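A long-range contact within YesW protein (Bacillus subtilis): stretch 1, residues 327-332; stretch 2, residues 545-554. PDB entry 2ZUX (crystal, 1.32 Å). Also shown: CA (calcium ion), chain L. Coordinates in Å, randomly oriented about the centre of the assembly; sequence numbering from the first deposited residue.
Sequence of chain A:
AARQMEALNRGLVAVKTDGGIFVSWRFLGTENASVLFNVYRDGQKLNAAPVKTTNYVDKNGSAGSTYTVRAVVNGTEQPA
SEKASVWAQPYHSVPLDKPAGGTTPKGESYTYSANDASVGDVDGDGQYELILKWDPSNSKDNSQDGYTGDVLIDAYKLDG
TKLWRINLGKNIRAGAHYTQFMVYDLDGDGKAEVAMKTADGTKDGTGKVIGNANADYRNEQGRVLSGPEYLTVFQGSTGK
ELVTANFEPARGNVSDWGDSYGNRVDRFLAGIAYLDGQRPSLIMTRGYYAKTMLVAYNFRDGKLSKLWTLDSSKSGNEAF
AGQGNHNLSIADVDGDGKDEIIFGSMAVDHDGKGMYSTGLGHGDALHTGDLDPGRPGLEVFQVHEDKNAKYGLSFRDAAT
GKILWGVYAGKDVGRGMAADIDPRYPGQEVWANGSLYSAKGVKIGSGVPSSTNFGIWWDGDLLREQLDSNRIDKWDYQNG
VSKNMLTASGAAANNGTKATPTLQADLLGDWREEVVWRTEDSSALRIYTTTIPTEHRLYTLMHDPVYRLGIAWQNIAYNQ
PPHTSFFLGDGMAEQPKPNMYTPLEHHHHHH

Stretch 1 327-332: NLSIAD
Stretch 2 545-554: PVYRLGIAWQ

W553 is the anchor of this contact, with more of its surface covered by the other stretch than any other residue here. Its CA-to-CB bond points toward the strand segment, and chi1 of 55° (p) with chi2 of -118° lays the indole against L328, S329 and I330. Two aliphatic side chains meet the same ring atom: L328 CD1 and I330 CG1 each lie 3.9 Å from W553 CD1. L328 takes chi1 p and chi2 p, and although its CA-to-CB bond runs sideways, its end comes nearer to the helix; I330 is m, m. Backbone packs here too, with L328 O over one face of the indole, 3.5 Å from W553 CE2, and S329 CA 3.8 Å from W553 NE1.

One helical turn earlier, L549 (m, t) also points toward the strand and places its CD1 3.8 Å from I330 CG2. I330 thus touches both L549 and W553, four residues apart. At the N-terminal side of L549, V546 (t) continues the apolar row, its CG2 3.8 Å from A331 CB. At this pair the CA atoms of A331 and V546 are 5.7 Å apart, the shortest of the four register distances.

The two elements run nearly antiparallel. Strand 329-331, with phi/psi of -130/162, -135/127 and -164/154, opposes the helix that includes residues 548-552 at 155° between N-to-C directions, the axes approaching to 8.1 Å. CA separations widen from A331-V546 through I330-L549 at 6.7 Å and S329-G550 at 7.0 Å to L328-W553 at 7.8 Å, and the indole lies at the wider end. Residues 547-552 lie near -60/-40, and W553 has phi/psi of -94/3. Backbone hydrogen bonds hold the turns: G550 N to V546 O is 2.9 Å, and W553 N to L549 O 3.1 Å.

No direct hydrogen bond crosses the interface. Instead, water 1 accepts from both I330 N at 2.8 Å and W553 NE1 at 3.0 Å, satisfying two buried donors that lie 3.7 Å from each other and cannot serve as each other's acceptor. The same water lies 2.7 Å from I330 O. Farther out, S329 (chi1 m) brings OG to 4.2 Å from W553 CZ2, but its hydrogen bonding is elsewhere in the structure. Beyond the strand, D332 (chi1 t) leaves the packing and binds the calcium ion through OD1 at 2.3 Å, alongside five ligand atoms from elsewhere in the structure. The design rule is apolar packing along the row, with one water serving the polar groups beside the tryptophan.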

# COMPACT_ATOMS: atom_id res chain seq x y z
N ASN A 327 -0.21 6.87 9.44
CA ASN A 327 0.32 5.77 8.64
C ASN A 327 1.22 4.93 9.54
O ASN A 327 1.54 5.33 10.65
CB ASN A 327 1.06 6.26 7.36
CG ASN A 327 1.66 7.66 7.50
OD1 ASN A 327 1.18 8.63 6.89
ND2 ASN A 327 2.72 7.76 8.28
N LEU A 328 1.58 3.75 9.06
CA LEU A 328 2.49 2.86 9.78
C LEU A 328 3.29 2.06 8.76
O LEU A 328 3.00 2.10 7.56
CB LEU A 328 1.73 1.95 10.76
CG LEU A 328 0.51 1.15 10.30
CD1 LEU A 328 0.85 0.07 9.28
CD2 LEU A 328 -0.18 0.53 11.51
N SER A 329 4.32 1.36 9.23
CA SER A 329 5.04 0.40 8.41
C SER A 329 5.15 -0.91 9.16
O SER A 329 4.96 -0.96 10.38
CB SER A 329 6.46 0.88 8.11
OG SER A 329 6.49 2.19 7.55
N ILE A 330 5.43 -1.98 8.42
CA ILE A 330 5.58 -3.32 8.99
C ILE A 330 6.82 -3.95 8.40
O ILE A 330 6.96 -4.01 7.18
CB ILE A 330 4.37 -4.23 8.64
CG1 ILE A 330 3.04 -3.56 8.96
CG2 ILE A 330 4.51 -5.59 9.33
CD1 ILE A 330 2.72 -3.48 10.42
N ALA A 331 7.71 -4.44 9.25
CA ALA A 331 8.96 -5.03 8.78
C ALA A 331 9.60 -5.83 9.89
O ALA A 331 9.42 -5.53 11.07
CB ALA A 331 9.93 -3.95 8.30
N ASP A 332 10.38 -6.83 9.50
CA ASP A 332 11.24 -7.52 10.46
C ASP A 332 12.47 -6.65 10.65
O ASP A 332 13.37 -6.62 9.81
CB ASP A 332 11.62 -8.91 9.95
CG ASP A 332 12.61 -9.61 10.86
OD1 ASP A 332 12.75 -9.21 12.03
OD2 ASP A 332 13.24 -10.58 10.40
N PRO A 545 9.04 -9.40 1.26
CA PRO A 545 8.26 -9.39 2.50
C PRO A 545 7.87 -8.03 3.08
O PRO A 545 6.95 -8.00 3.89
CB PRO A 545 9.16 -10.15 3.49
CG PRO A 545 10.53 -10.02 2.93
CD PRO A 545 10.34 -10.07 1.45
N VAL A 546 8.56 -6.94 2.73
CA VAL A 546 8.19 -5.60 3.20
C VAL A 546 7.35 -4.86 2.15
O VAL A 546 6.38 -4.17 2.49
CB VAL A 546 9.45 -4.77 3.60
CG1 VAL A 546 9.11 -3.32 3.86
CG2 VAL A 546 10.09 -5.38 4.83
N TYR A 547 7.72 -5.00 0.88
CA TYR A 547 6.96 -4.36 -0.19
C TYR A 547 5.53 -4.87 -0.22
O TYR A 547 4.58 -4.09 -0.31
CB TYR A 547 7.64 -4.58 -1.54
CG TYR A 547 7.00 -3.80 -2.67
CD1 TYR A 547 7.51 -2.58 -3.08
CD2 TYR A 547 5.87 -4.30 -3.32
CE1 TYR A 547 6.90 -1.86 -4.11
CE2 TYR A 547 5.26 -3.60 -4.34
CZ TYR A 547 5.79 -2.40 -4.74
OH TYR A 547 5.16 -1.73 -5.76
N ARG A 548 5.35 -6.19 -0.17
CA ARG A 548 4.00 -6.76 -0.25
C ARG A 548 3.12 -6.23 0.87
O ARG A 548 1.93 -5.95 0.68
CB ARG A 548 4.05 -8.30 -0.20
CG ARG A 548 2.68 -8.99 -0.20
CD ARG A 548 1.96 -8.65 -1.49
NE ARG A 548 0.57 -9.12 -1.57
CZ ARG A 548 -0.50 -8.41 -1.22
NH1 ARG A 548 -0.36 -7.21 -0.64
NH2 ARG A 548 -1.71 -8.92 -1.40
N LEU A 549 3.70 -6.12 2.06
CA LEU A 549 2.97 -5.59 3.20
C LEU A 549 2.66 -4.11 3.03
O LEU A 549 1.60 -3.65 3.45
CB LEU A 549 3.71 -5.86 4.52
CG LEU A 549 3.96 -7.35 4.79
CD1 LEU A 549 4.70 -7.51 6.11
CD2 LEU A 549 2.67 -8.15 4.80
N GLY A 550 3.57 -3.37 2.40
CA GLY A 550 3.33 -1.96 2.05
C GLY A 550 2.14 -1.77 1.12
O GLY A 550 1.36 -0.82 1.27
N ILE A 551 1.96 -2.70 0.18
CA ILE A 551 0.80 -2.61 -0.71
C ILE A 551 -0.48 -2.83 0.11
O ILE A 551 -1.47 -2.12 -0.09
CB ILE A 551 0.91 -3.58 -1.90
CG1 ILE A 551 2.17 -3.27 -2.72
CG2 ILE A 551 -0.35 -3.51 -2.76
CD1 ILE A 551 2.37 -1.80 -3.10
N ALA A 552 -0.44 -3.76 1.06
CA ALA A 552 -1.61 -3.98 1.90
C ALA A 552 -1.99 -2.74 2.72
O ALA A 552 -3.18 -2.47 2.87
CB ALA A 552 -1.42 -5.20 2.81
N TRP A 553 -1.01 -1.99 3.23
CA TRP A 553 -1.35 -0.79 4.00
C TRP A 553 -1.36 0.50 3.20
O TRP A 553 -1.61 1.57 3.77
CB TRP A 553 -0.54 -0.63 5.32
CG TRP A 553 0.97 -0.64 5.23
CD1 TRP A 553 1.79 -1.56 5.84
CD2 TRP A 553 1.85 0.32 4.60
NE1 TRP A 553 3.10 -1.25 5.61
CE2 TRP A 553 3.17 -0.12 4.84
CE3 TRP A 553 1.66 1.48 3.83
CZ2 TRP A 553 4.29 0.56 4.36
CZ3 TRP A 553 2.78 2.15 3.34
CH2 TRP A 553 4.08 1.68 3.60
N GLN A 554 -1.14 0.43 1.88
CA GLN A 554 -1.07 1.67 1.11
C GLN A 554 -2.31 2.55 1.29
O GLN A 554 -2.20 3.78 1.41
CB GLN A 554 -0.81 1.43 -0.37
CG GLN A 554 -0.46 2.72 -1.11
CD GLN A 554 -0.02 2.46 -2.53
OE1 GLN A 554 -0.63 2.93 -3.49
NE2 GLN A 554 1.05 1.68 -2.68
CA CA L . 11.51 -9.29 13.94
O HOH W 1 5.94 -2.07 5.67